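Local coordinates for protein beta-galactosidase (Trichoderma reesei, PDB 3OG2) that probably hydrolyses terminal non-reducing beta-D-galactose residues of beta-D-galactosides, as a glycoprotein of glycoside hydrolase family 35, at residues Y457-K461 against F462-Y466; L399-K402 against E403-D406; K930-S933 against N934-P937; F941-E945 against G946-Y950. All coordinates share one frame; numbering follows the deposited sequence.

Contact 1 (Y457-K461 against F462-Y466); sequences YPVGK and FTLLY
Phe-462 pairs with Val-459 across a beta hairpin with a two-residue loop, its type II' turn running from Val-459 to Phe-462. Phe-462 N donates to Val-459 O at 3.0 Å, and Phe-462 O accepts from Val-459 N at 2.8 Å. The two bonds close the turn. The ring turns its edge to Val-459 O, with CG set beside the backbone N (chi1 -63°). Gly-460 fills the first turn corner with the positive phi that favours glycine.

Thr-463 faces Pro-458 in a non-hydrogen-bonded pair. Its CG2 lies 3.7 Å from Tyr-457 O. Its OG1 takes part in two water bridges: one water donates to Gly-460 O and Phe-462 O, the other to Lys-461 O.

Leu-464 pairs with Tyr-457 through two backbone bonds, Leu-464 N to Tyr-457 O and Tyr-457 N to Leu-464 O, each 2.9 Å. The two side chains run alongside each other, and Leu-464 CD1 lies 4.0 Å from Tyr-457 CD1. Val-459 CG2 meets Leu-464 CG at 3.9 Å and also reaches the edge of the tyrosine ring. Tyr-457 OH is bonded to Ser-372.

The chemistry is therefore divided: apolar groups gather on the Val-459 and Leu-464 face, while water ties turn carbonyls to the threonine.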
loop_
_atom_site.group_PDB
_atom_site.type_symbol
_atom_site.label_atom_id
_atom_site.label_comp_id
_atom_site.label_asym_id
_atom_site.label_seq_id
_atom_site.Cartn_x
_atom_site.Cartn_y
_atom_site.Cartn_z
ATOM N N TYR A 457 -14.490 4.123 32.525
ATOM C CA TYR A 457 -13.779 4.753 31.416
ATOM C C TYR A 457 -13.760 6.244 31.651
ATOM O O TYR A 457 -14.837 6.880 31.705
ATOM C CB TYR A 457 -14.507 4.389 30.118
ATOM C CG TYR A 457 -13.842 4.976 28.897
ATOM C CD1 TYR A 457 -14.217 6.261 28.430
ATOM C CD2 TYR A 457 -12.840 4.289 28.216
ATOM C CE1 TYR A 457 -13.609 6.817 27.323
ATOM C CE2 TYR A 457 -12.250 4.839 27.098
ATOM C CZ TYR A 457 -12.648 6.094 26.653
ATOM O OH TYR A 457 -12.051 6.673 25.558
ATOM N N PRO A 458 -12.596 6.868 31.756
ATOM C CA PRO A 458 -12.579 8.302 32.029
ATOM C C PRO A 458 -12.892 9.153 30.796
ATOM O O PRO A 458 -12.364 8.930 29.678
ATOM C CB PRO A 458 -11.122 8.571 32.452
ATOM C CG PRO A 458 -10.361 7.387 31.991
ATOM C CD PRO A 458 -11.270 6.255 31.709
ATOM N N VAL A 459 -13.764 10.124 30.991
ATOM C CA VAL A 459 -14.151 11.079 29.983
ATOM C C VAL A 459 -13.870 12.464 30.543
ATOM O O VAL A 459 -14.737 13.228 31.010
ATOM C CB VAL A 459 -15.613 10.917 29.566
ATOM C CG1 VAL A 459 -15.975 11.868 28.409
ATOM C CG2 VAL A 459 -15.909 9.464 29.150
ATOM N N GLY A 460 -12.603 12.853 30.607
ATOM C CA GLY A 460 -12.251 14.140 31.231
ATOM C C GLY A 460 -12.520 14.067 32.724
ATOM O O GLY A 460 -12.073 13.190 33.469
ATOM N N LYS A 461 -13.300 15.036 33.179
ATOM C CA LYS A 461 -13.685 15.018 34.588
ATOM C C LYS A 461 -14.799 14.029 34.857
ATOM O O LYS A 461 -15.052 13.878 36.058
ATOM C CB LYS A 461 -14.064 16.463 34.977
ATOM C CG LYS A 461 -12.753 17.251 35.013
ATOM C CD LYS A 461 -12.796 18.653 35.530
ATOM C CE LYS A 461 -11.501 19.399 35.199
ATOM N NZ LYS A 461 -10.335 18.833 35.952
ATOM N N PHE A 462 -15.410 13.422 33.888
ATOM C CA PHE A 462 -16.553 12.558 34.079
ATOM C C PHE A 462 -16.050 11.136 33.984
ATOM O O PHE A 462 -14.944 10.897 33.458
ATOM C CB PHE A 462 -17.592 12.798 32.983
ATOM C CG PHE A 462 -18.130 14.210 33.039
ATOM C CD1 PHE A 462 -17.557 15.236 32.315
ATOM C CD2 PHE A 462 -19.212 14.503 33.875
ATOM C CE1 PHE A 462 -18.069 16.542 32.390
ATOM C CE2 PHE A 462 -19.756 15.783 33.992
ATOM C CZ PHE A 462 -19.139 16.808 33.241
ATOM N N THR A 463 -16.886 10.211 34.495
ATOM C CA THR A 463 -16.503 8.801 34.317
ATOM C C THR A 463 -17.681 7.979 33.859
ATOM O O THR A 463 -18.772 8.140 34.443
ATOM C CB THR A 463 -15.994 8.176 35.623
ATOM O OG1 THR A 463 -14.929 8.989 36.139
ATOM C CG2 THR A 463 -15.466 6.756 35.369
ATOM N N LEU A 464 -17.444 7.187 32.817
ATOM C CA LEU A 464 -18.452 6.191 32.468
ATOM C C LEU A 464 -18.276 4.996 33.375
ATOM O O LEU A 464 -17.252 4.307 33.258
ATOM C CB LEU A 464 -18.323 5.621 31.050
ATOM C CG LEU A 464 -18.510 6.661 29.955
ATOM C CD1 LEU A 464 -18.201 6.090 28.574
ATOM C CD2 LEU A 464 -19.941 7.143 29.951
ATOM N N LEU A 465 -19.224 4.746 34.255
ATOM C CA LEU A 465 -19.158 3.524 35.067
ATOM C C LEU A 465 -19.145 2.330 34.144
ATOM O O LEU A 465 -18.369 1.386 34.378
ATOM C CB LEU A 465 -20.352 3.554 36.004
ATOM C CG LEU A 465 -20.411 2.313 36.908
ATOM C CD1 LEU A 465 -19.268 2.398 37.909
ATOM C CD2 LEU A 465 -21.768 2.219 37.596
ATOM N N TYR A 466 -19.950 2.374 33.071
ATOM C CA TYR A 466 -19.805 1.364 32.011
ATOM C C TYR A 466 -20.408 1.941 30.739
ATOM O O TYR A 466 -21.244 2.853 30.811
ATOM C CB TYR A 466 -20.443 0.022 32.356
ATOM C CG TYR A 466 -21.931 0.133 32.680
ATOM C CD1 TYR A 466 -22.908 0.113 31.697
ATOM C CD2 TYR A 466 -22.351 0.251 34.017
ATOM C CE1 TYR A 466 -24.281 0.205 31.977
ATOM C CE2 TYR A 466 -23.713 0.356 34.302
ATOM C CZ TYR A 466 -24.653 0.325 33.294
ATOM O OH TYR A 466 -25.980 0.460 33.677
HETATM O O HOH W 1 -12.626 10.943 34.922
HETATM O O HOH W 2 -15.222 11.355 37.378
#

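Contact 2 (L399-K402 against E403-D406); sequences LLAK and ESGD
Asp-406 folds its carboxylate back over the loop of the beta hairpin formed by strands 394-400 and 406-412 in the antiparallel sheet of beta-galactosidase domain 2. OD1 accepts from Ala-401 N at 2.8 Å, and the N-H arrives nearly end-on to the C-O bond. CG lies beside the aspartate's own backbone N (chi1 -59°), which brings the carboxylate back to the first strand. Leu-400 crosses it at a slant, and its CD2 packs 3.7 Å from OD2. A water donates to OD2. With alanine in place of Asp-406, the N-H of Ala-401 is likely to lose its acceptor, and the water at OD2 its partner.

Ala-401 points its CB toward the returning chain, where it touches Ser-404 OG at 3.2 Å and nears Gly-405 O. Gly-405 has backbone angles at which a CB would jam against the preceding carbonyl.

Lys-402 and Glu-403 run alongside each other at the exposed tip. Their charges attract at most loosely, since NZ stays 4.1 Å from OE2, beyond a salt bridge. The backbone of Asp-406 continues the sheet to Thr-455. Inside the turn, a second water donates to Ala-401 O at 3.0 Å and accepts from Gly-405 N at 2.9 Å.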
loop_
_atom_site.group_PDB
_atom_site.type_symbol
_atom_site.label_atom_id
_atom_site.label_comp_id
_atom_site.label_asym_id
_atom_site.label_seq_id
_atom_site.Cartn_x
_atom_site.Cartn_y
_atom_site.Cartn_z
ATOM N N LEU A 399 -9.453 -6.860 29.384
ATOM C CA LEU A 399 -8.233 -6.124 29.697
ATOM C C LEU A 399 -8.569 -5.385 31.002
ATOM O O LEU A 399 -9.465 -4.537 31.072
ATOM C CB LEU A 399 -7.790 -5.093 28.645
ATOM C CG LEU A 399 -7.365 -5.727 27.314
ATOM C CD1 LEU A 399 -8.507 -6.180 26.445
ATOM C CD2 LEU A 399 -6.513 -4.728 26.528
ATOM N N LEU A 400 -7.851 -5.751 32.059
ATOM C CA LEU A 400 -8.240 -5.361 33.407
ATOM C C LEU A 400 -7.223 -4.476 34.098
ATOM O O LEU A 400 -6.011 -4.661 33.947
ATOM C CB LEU A 400 -8.406 -6.614 34.304
ATOM C CG LEU A 400 -9.471 -7.633 33.833
ATOM C CD1 LEU A 400 -9.437 -8.860 34.712
ATOM C CD2 LEU A 400 -10.873 -7.002 33.797
ATOM N N ALA A 401 -7.734 -3.544 34.901
ATOM C CA ALA A 401 -6.896 -2.626 35.670
ATOM C C ALA A 401 -7.511 -2.362 37.040
ATOM O O ALA A 401 -8.754 -2.441 37.164
ATOM C CB ALA A 401 -6.739 -1.289 34.929
ATOM N N LYS A 402 -6.713 -2.058 38.047
ATOM C CA LYS A 402 -7.269 -1.811 39.377
ATOM C C LYS A 402 -8.261 -0.656 39.363
ATOM O O LYS A 402 -9.346 -0.787 39.948
ATOM C CB LYS A 402 -6.207 -1.480 40.430
ATOM C CG LYS A 402 -6.808 -0.904 41.722
ATOM C CD LYS A 402 -6.097 -1.346 42.982
ATOM C CE LYS A 402 -5.955 -0.284 44.054
ATOM N NZ LYS A 402 -4.681 -0.381 44.825
ATOM N N GLU A 403 -7.874 0.472 38.765
ATOM C CA GLU A 403 -8.731 1.644 38.817
ATOM C C GLU A 403 -8.799 2.407 37.498
ATOM O O GLU A 403 -9.719 3.226 37.388
ATOM C CB GLU A 403 -8.262 2.663 39.873
ATOM C CG GLU A 403 -8.202 2.046 41.248
ATOM C CD GLU A 403 -7.502 2.790 42.358
ATOM O OE1 GLU A 403 -6.988 3.914 42.165
ATOM O OE2 GLU A 403 -7.460 2.248 43.494
ATOM N N SER A 404 -7.905 2.215 36.540
ATOM C CA SER A 404 -7.841 3.091 35.371
ATOM C C SER A 404 -8.796 2.717 34.257
ATOM O O SER A 404 -8.849 3.430 33.241
ATOM C CB SER A 404 -6.374 3.083 34.862
ATOM O OG SER A 404 -5.886 1.765 34.684
ATOM N N GLY A 405 -9.568 1.649 34.434
ATOM C CA GLY A 405 -10.592 1.306 33.499
ATOM C C GLY A 405 -10.370 -0.045 32.840
ATOM O O GLY A 405 -9.240 -0.387 32.536
ATOM N N ASP A 406 -11.447 -0.820 32.657
ATOM C CA ASP A 406 -11.354 -2.088 31.946
ATOM C C ASP A 406 -11.981 -2.031 30.556
ATOM O O ASP A 406 -12.824 -1.177 30.261
ATOM C CB ASP A 406 -12.125 -3.161 32.703
ATOM C CG ASP A 406 -11.635 -3.373 34.108
ATOM O OD1 ASP A 406 -10.472 -3.075 34.463
ATOM O OD2 ASP A 406 -12.507 -3.898 34.899
HETATM O O HOH W 3 -10.522 -0.172 36.486
HETATM O O HOH W 4 -11.428 -4.675 37.131
#

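Contact 3 (K930-S933 against N934-P937); sequences KYVS and NIGP. With NAG (2-acetamido-2-deoxy-beta-D-glucopyranose), chain C; NAG (2-acetamido-2-deoxy-beta-D-glucopyranose), chain B.
Val-932 O takes two backbone N-H groups as strand 926-932 ends in a tight bend, one from Gly-936 N at 2.9 Å in the carbonyl plane and one from Ile-935 N at 3.1 Å from well above it. The two bonds close a beta turn from Val-932 to Ile-935 and carry it one residue further. Gly-936 has positive phi, and a CB on it would clash with the O3 of the chain C sugar.

Val-932 and Ile-935 lie side by side and point the same way. Val-932 CG1 is the touching branch, 3.5 Å from Ile-935 CG1. It takes this place because it lies opposite the backbone N (chi1 178°). The same methyl meets Asn-934 OD1 at 3.4 Å, while Asn-934 ND2 is bonded to Thr-753 O. Ser-933 OG accepts from Tyr-917 N.

The glycan rests on this bend. NAG of chain C donates from N2 to Ser-933 O at 2.9 Å, and O6 of the chain B NAG donates to Ile-935 O at 2.8 Å. The acetamide methyl C8 of the chain C sugar packs obliquely on Tyr-931, 3.3 Å from CE1. A serine in place of Tyr-931 would probably leave this methyl without its apolar support and open a gap beside Phe-908.

Strand 926-932 is an outermost strand of its five-stranded antiparallel sheet, next to strand 917-923. Tyr-931 stacks with Phe-908 of strand 900-908, which belongs to another sheet, while beyond the bend Gly-936 is bonded through its backbone to Gly-288.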
loop_
_atom_site.group_PDB
_atom_site.type_symbol
_atom_site.label_atom_id
_atom_site.label_comp_id
_atom_site.label_asym_id
_atom_site.label_seq_id
_atom_site.Cartn_x
_atom_site.Cartn_y
_atom_site.Cartn_z
ATOM N N LYS A 930 1.275 -2.812 -17.611
ATOM C CA LYS A 930 1.557 -3.967 -18.408
ATOM C C LYS A 930 0.224 -4.711 -18.467
ATOM O O LYS A 930 -0.313 -5.175 -17.495
ATOM C CB LYS A 930 2.658 -4.826 -17.722
ATOM C CG LYS A 930 2.991 -6.062 -18.546
ATOM C CD LYS A 930 4.342 -6.680 -18.159
ATOM C CE LYS A 930 5.508 -6.028 -18.867
ATOM N NZ LYS A 930 6.824 -6.692 -18.620
ATOM N N TYR A 931 -0.286 -4.800 -19.694
ATOM C CA TYR A 931 -1.571 -5.420 -19.974
ATOM C C TYR A 931 -1.318 -6.722 -20.702
ATOM O O TYR A 931 -0.602 -6.742 -21.696
ATOM C CB TYR A 931 -2.385 -4.474 -20.885
ATOM C CG TYR A 931 -3.734 -5.072 -21.265
ATOM C CD1 TYR A 931 -4.752 -5.089 -20.312
ATOM C CD2 TYR A 931 -3.955 -5.607 -22.511
ATOM C CE1 TYR A 931 -5.996 -5.643 -20.631
ATOM C CE2 TYR A 931 -5.181 -6.163 -22.896
ATOM C CZ TYR A 931 -6.185 -6.162 -21.929
ATOM O OH TYR A 931 -7.421 -6.695 -22.226
ATOM N N VAL A 932 -1.940 -7.811 -20.240
ATOM C CA VAL A 932 -1.671 -9.103 -20.820
ATOM C C VAL A 932 -3.032 -9.711 -21.142
ATOM O O VAL A 932 -3.760 -10.195 -20.273
ATOM C CB VAL A 932 -0.826 -10.042 -19.910
ATOM C CG1 VAL A 932 -0.645 -11.391 -20.604
ATOM C CG2 VAL A 932 0.526 -9.394 -19.593
ATOM N N SER A 933 -3.367 -9.672 -22.435
ATOM C CA SER A 933 -4.788 -9.849 -22.796
ATOM C C SER A 933 -5.271 -11.269 -22.517
ATOM O O SER A 933 -6.474 -11.480 -22.270
ATOM C CB SER A 933 -5.025 -9.459 -24.269
ATOM O OG SER A 933 -4.644 -10.551 -25.124
ATOM N N ASN A 934 -4.349 -12.248 -22.539
ATOM C CA ASN A 934 -4.735 -13.656 -22.376
ATOM C C ASN A 934 -4.448 -14.157 -20.959
ATOM O O ASN A 934 -4.627 -15.343 -20.724
ATOM C CB ASN A 934 -4.013 -14.546 -23.407
ATOM C CG ASN A 934 -2.494 -14.472 -23.249
ATOM O OD1 ASN A 934 -1.927 -13.430 -22.999
ATOM N ND2 ASN A 934 -1.821 -15.632 -23.386
ATOM N N ILE A 935 -4.052 -13.276 -20.024
ATOM C CA ILE A 935 -3.753 -13.712 -18.667
ATOM C C ILE A 935 -4.496 -12.840 -17.648
ATOM O O ILE A 935 -5.143 -13.378 -16.716
ATOM C CB ILE A 935 -2.251 -13.694 -18.365
ATOM C CG1 ILE A 935 -1.525 -14.599 -19.375
ATOM C CG2 ILE A 935 -2.013 -14.117 -16.900
ATOM C CD1 ILE A 935 -0.000 -14.701 -19.128
ATOM N N GLY A 936 -4.476 -11.513 -17.761
ATOM C CA GLY A 936 -5.266 -10.683 -16.865
ATOM C C GLY A 936 -4.681 -10.600 -15.473
ATOM O O GLY A 936 -3.557 -11.065 -15.212
ATOM N N PRO A 937 -5.408 -10.044 -14.498
ATOM C CA PRO A 937 -6.813 -9.622 -14.645
ATOM C C PRO A 937 -6.990 -8.143 -14.912
ATOM O O PRO A 937 -8.136 -7.665 -15.050
ATOM C CB PRO A 937 -7.356 -9.910 -13.227
ATOM C CG PRO A 937 -6.201 -9.485 -12.363
ATOM C CD PRO A 937 -4.942 -9.909 -13.087
HETATM C C1 NAG C . -9.555 -11.511 -21.144
HETATM C C2 NAG C . -8.820 -11.667 -19.801
HETATM C C3 NAG C . -8.179 -13.062 -19.771
HETATM C C4 NAG C . -9.236 -14.156 -19.985
HETATM C C5 NAG C . -10.072 -13.831 -21.247
HETATM C C6 NAG C . -11.243 -14.794 -21.414
HETATM C C7 NAG C . -7.795 -9.629 -18.923
HETATM C C8 NAG C . -6.804 -8.512 -19.223
HETATM N N2 NAG C . -7.755 -10.655 -19.756
HETATM O O3 NAG C . -7.501 -13.227 -18.538
HETATM O O4 NAG C . -8.560 -15.374 -20.252
HETATM O O5 NAG C . -10.562 -12.507 -21.196
HETATM O O6 NAG C . -11.780 -14.571 -22.735
HETATM O O7 NAG C . -8.600 -9.544 -18.012
HETATM C C1 NAG B . -8.550 -16.323 -19.373
HETATM C C2 NAG B . -8.086 -17.631 -20.029
HETATM C C3 NAG B . -8.018 -18.735 -18.972
HETATM C C4 NAG B . -7.112 -18.296 -17.815
HETATM C C5 NAG B . -7.571 -16.918 -17.299
HETATM C C6 NAG B . -6.727 -16.365 -16.141
HETATM C C7 NAG B . -8.819 -18.070 -22.274
HETATM C C8 NAG B . -10.023 -18.274 -23.154
HETATM N N2 NAG B . -9.105 -18.113 -20.965
HETATM O O3 NAG B . -7.438 -19.881 -19.586
HETATM O O4 NAG B . -7.284 -19.262 -16.804
HETATM O O5 NAG B . -7.610 -15.983 -18.360
HETATM O O6 NAG B . -5.396 -16.126 -16.598
HETATM O O7 NAG B . -7.915 -17.298 -22.645
#

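Contact 4 (F941-E945 against G946-Y950); sequences FPVPE and GILDY
Glu-945 lies across one face of the Tyr-950 ring, its CG standing 3.8 Å from the ring centroid in a CH-pi contact only 11° off the normal. Its carboxylate stacks over the same ring, the two planes 25° apart, with OE1 3.7 Å from CE2. At the ring edge, in plane, sits Leu-948 CB. In Glu-945, CG anti to the backbone N (chi1 -172°) carries the chain out across the ring, and OE1 continues to a salt bridge with Arg-985. That partner probably offsets the negative charge held over the ring. Tyr-950 OH is fixed as well. It is bonded to Ile-902 O, and it accepts from a water that also donates to Val-943 O at 2.7 Å.

The backbone turns tightly between these side chains. Pro-944 O accepts from Leu-948 N at 3.0 Å in a nearly straight bond, and from Ile-947 N in a weak one. Gly-946 N donates to Leu-948 O. The backbone angles of Gly-946 would press a CB against Glu-945 O, which calls for glycine.

On the apolar side of the turn, Val-943 CG1 meets Ile-947 CG2 at 3.8 Å, the two side chains crossing at about a right angle. Ile-947 CG1 lies alongside Pro-944 CG at the same separation. Leu-948 CD1 packs against Val-943 O. Val-923 of strand 917-923 touches Val-943, Ile-947 and Leu-948.

The result is a tight turn with an apolar side (Val-943, Pro-944, Ile-947, Leu-948) and a polar side (Glu-945, Tyr-950). It leads from strand 940-943 of one antiparallel sheet toward strand 953-962 of another, a crossover consistent with a beta-sandwich of the galactose-binding-domain clan.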
loop_
_atom_site.group_PDB
_atom_site.type_symbol
_atom_site.label_atom_id
_atom_site.label_comp_id
_atom_site.label_asym_id
_atom_site.label_seq_id
_atom_site.Cartn_x
_atom_site.Cartn_y
_atom_site.Cartn_z
ATOM N N PHE A 941 -6.260 0.947 -15.663
ATOM C CA PHE A 941 -4.923 1.408 -15.269
ATOM C C PHE A 941 -4.988 2.838 -14.780
ATOM O O PHE A 941 -4.984 3.751 -15.620
ATOM C CB PHE A 941 -3.933 1.293 -16.473
ATOM C CG PHE A 941 -3.734 -0.181 -16.806
ATOM C CD1 PHE A 941 -4.573 -0.870 -17.647
ATOM C CD2 PHE A 941 -2.649 -0.881 -16.219
ATOM C CE1 PHE A 941 -4.360 -2.235 -17.955
ATOM C CE2 PHE A 941 -2.412 -2.225 -16.546
ATOM C CZ PHE A 941 -3.266 -2.899 -17.385
ATOM N N PRO A 942 -5.098 3.065 -13.478
ATOM C CA PRO A 942 -5.163 4.462 -12.977
ATOM C C PRO A 942 -3.798 5.100 -13.132
ATOM O O PRO A 942 -2.739 4.422 -13.012
ATOM C CB PRO A 942 -5.460 4.298 -11.486
ATOM C CG PRO A 942 -4.968 2.931 -11.154
ATOM C CD PRO A 942 -5.194 2.091 -12.384
ATOM N N VAL A 943 -3.773 6.392 -13.391
ATOM C CA VAL A 943 -2.544 7.182 -13.513
ATOM C C VAL A 943 -2.764 8.439 -12.719
ATOM O O VAL A 943 -3.753 9.098 -13.003
ATOM C CB VAL A 943 -2.167 7.463 -14.973
ATOM C CG1 VAL A 943 -0.862 8.243 -15.000
ATOM C CG2 VAL A 943 -2.071 6.128 -15.732
ATOM N N PRO A 944 -1.924 8.781 -11.752
ATOM C CA PRO A 944 -2.248 9.944 -10.919
ATOM C C PRO A 944 -2.043 11.290 -11.597
ATOM O O PRO A 944 -1.153 11.483 -12.399
ATOM C CB PRO A 944 -1.228 9.847 -9.781
ATOM C CG PRO A 944 -0.083 9.089 -10.377
ATOM C CD PRO A 944 -0.662 8.122 -11.378
ATOM N N GLU A 945 -2.918 12.256 -11.199
ATOM C CA GLU A 945 -2.605 13.650 -11.430
ATOM C C GLU A 945 -1.200 13.939 -10.936
ATOM O O GLU A 945 -0.825 13.427 -9.881
ATOM C CB GLU A 945 -3.637 14.516 -10.668
ATOM C CG GLU A 945 -3.512 16.002 -10.993
ATOM C CD GLU A 945 -4.535 16.807 -10.232
ATOM O OE1 GLU A 945 -5.594 16.246 -9.834
ATOM O OE2 GLU A 945 -4.304 18.019 -10.034
ATOM N N GLY A 946 -0.411 14.703 -11.692
ATOM C CA GLY A 946 1.007 14.865 -11.321
ATOM C C GLY A 946 1.809 14.185 -12.388
ATOM O O GLY A 946 2.680 14.780 -13.044
ATOM N N ILE A 947 1.543 12.913 -12.645
ATOM C CA ILE A 947 2.064 12.216 -13.811
ATOM C C ILE A 947 1.262 12.713 -15.049
ATOM O O ILE A 947 1.901 13.099 -16.024
ATOM C CB ILE A 947 2.015 10.694 -13.667
ATOM C CG1 ILE A 947 2.888 10.194 -12.504
ATOM C CG2 ILE A 947 2.455 10.045 -14.980
ATOM C CD1 ILE A 947 4.374 10.542 -12.615
ATOM N N LEU A 948 -0.055 12.722 -14.920
ATOM C CA LEU A 948 -0.843 13.459 -15.919
ATOM C C LEU A 948 -0.898 14.948 -15.615
ATOM O O LEU A 948 -1.003 15.338 -14.434
ATOM C CB LEU A 948 -2.273 12.933 -15.875
ATOM C CG LEU A 948 -2.522 11.619 -16.601
ATOM C CD1 LEU A 948 -3.844 11.000 -16.181
ATOM C CD2 LEU A 948 -2.518 11.820 -18.135
ATOM N N ASP A 949 -0.891 15.804 -16.623
ATOM C CA ASP A 949 -1.060 17.229 -16.545
ATOM C C ASP A 949 -2.515 17.515 -16.884
ATOM O O ASP A 949 -2.958 17.320 -18.030
ATOM C CB ASP A 949 -0.074 17.915 -17.511
ATOM C CG ASP A 949 -0.146 19.428 -17.430
ATOM O OD1 ASP A 949 -1.105 19.973 -16.839
ATOM O OD2 ASP A 949 0.737 20.128 -18.012
ATOM N N TYR A 950 -3.304 17.936 -15.906
ATOM C CA TYR A 950 -4.725 18.154 -16.092
ATOM C C TYR A 950 -5.023 19.470 -16.778
ATOM O O TYR A 950 -6.179 19.779 -17.072
ATOM C CB TYR A 950 -5.462 18.127 -14.723
ATOM C CG TYR A 950 -5.736 16.710 -14.253
ATOM C CD1 TYR A 950 -4.888 15.629 -14.515
ATOM C CD2 TYR A 950 -6.870 16.464 -13.483
ATOM C CE1 TYR A 950 -5.202 14.356 -14.035
ATOM C CE2 TYR A 950 -7.204 15.207 -13.014
ATOM C CZ TYR A 950 -6.342 14.160 -13.304
ATOM O OH TYR A 950 -6.674 12.926 -12.827
HETATM O O HOH W 5 -5.836 10.482 -11.940
#

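How the contacts relate
Contact 2 comes first along the chain and closes the turn between strands 394-400 and 406-412. Contact 1 follows with the hairpin 450-459 to 462-467. Both serve one antiparallel sheet of domain 2 and touch through Pro-458 CD and Ser-404 O, 4.0 Å apart. Far along the sequence, contact 3 leads from edge strand 926-932 of one antiparallel sheet toward strand 940-943 of another, and contact 4 leads back toward strand 953-962 of the first. These two meet where Phe-941 packs on Tyr-931, in the second all-beta domain. All four run in series, without nesting or crossing. The two pairs stand well apart, with the centres of contacts 1 and 3 about 56 Å from each other.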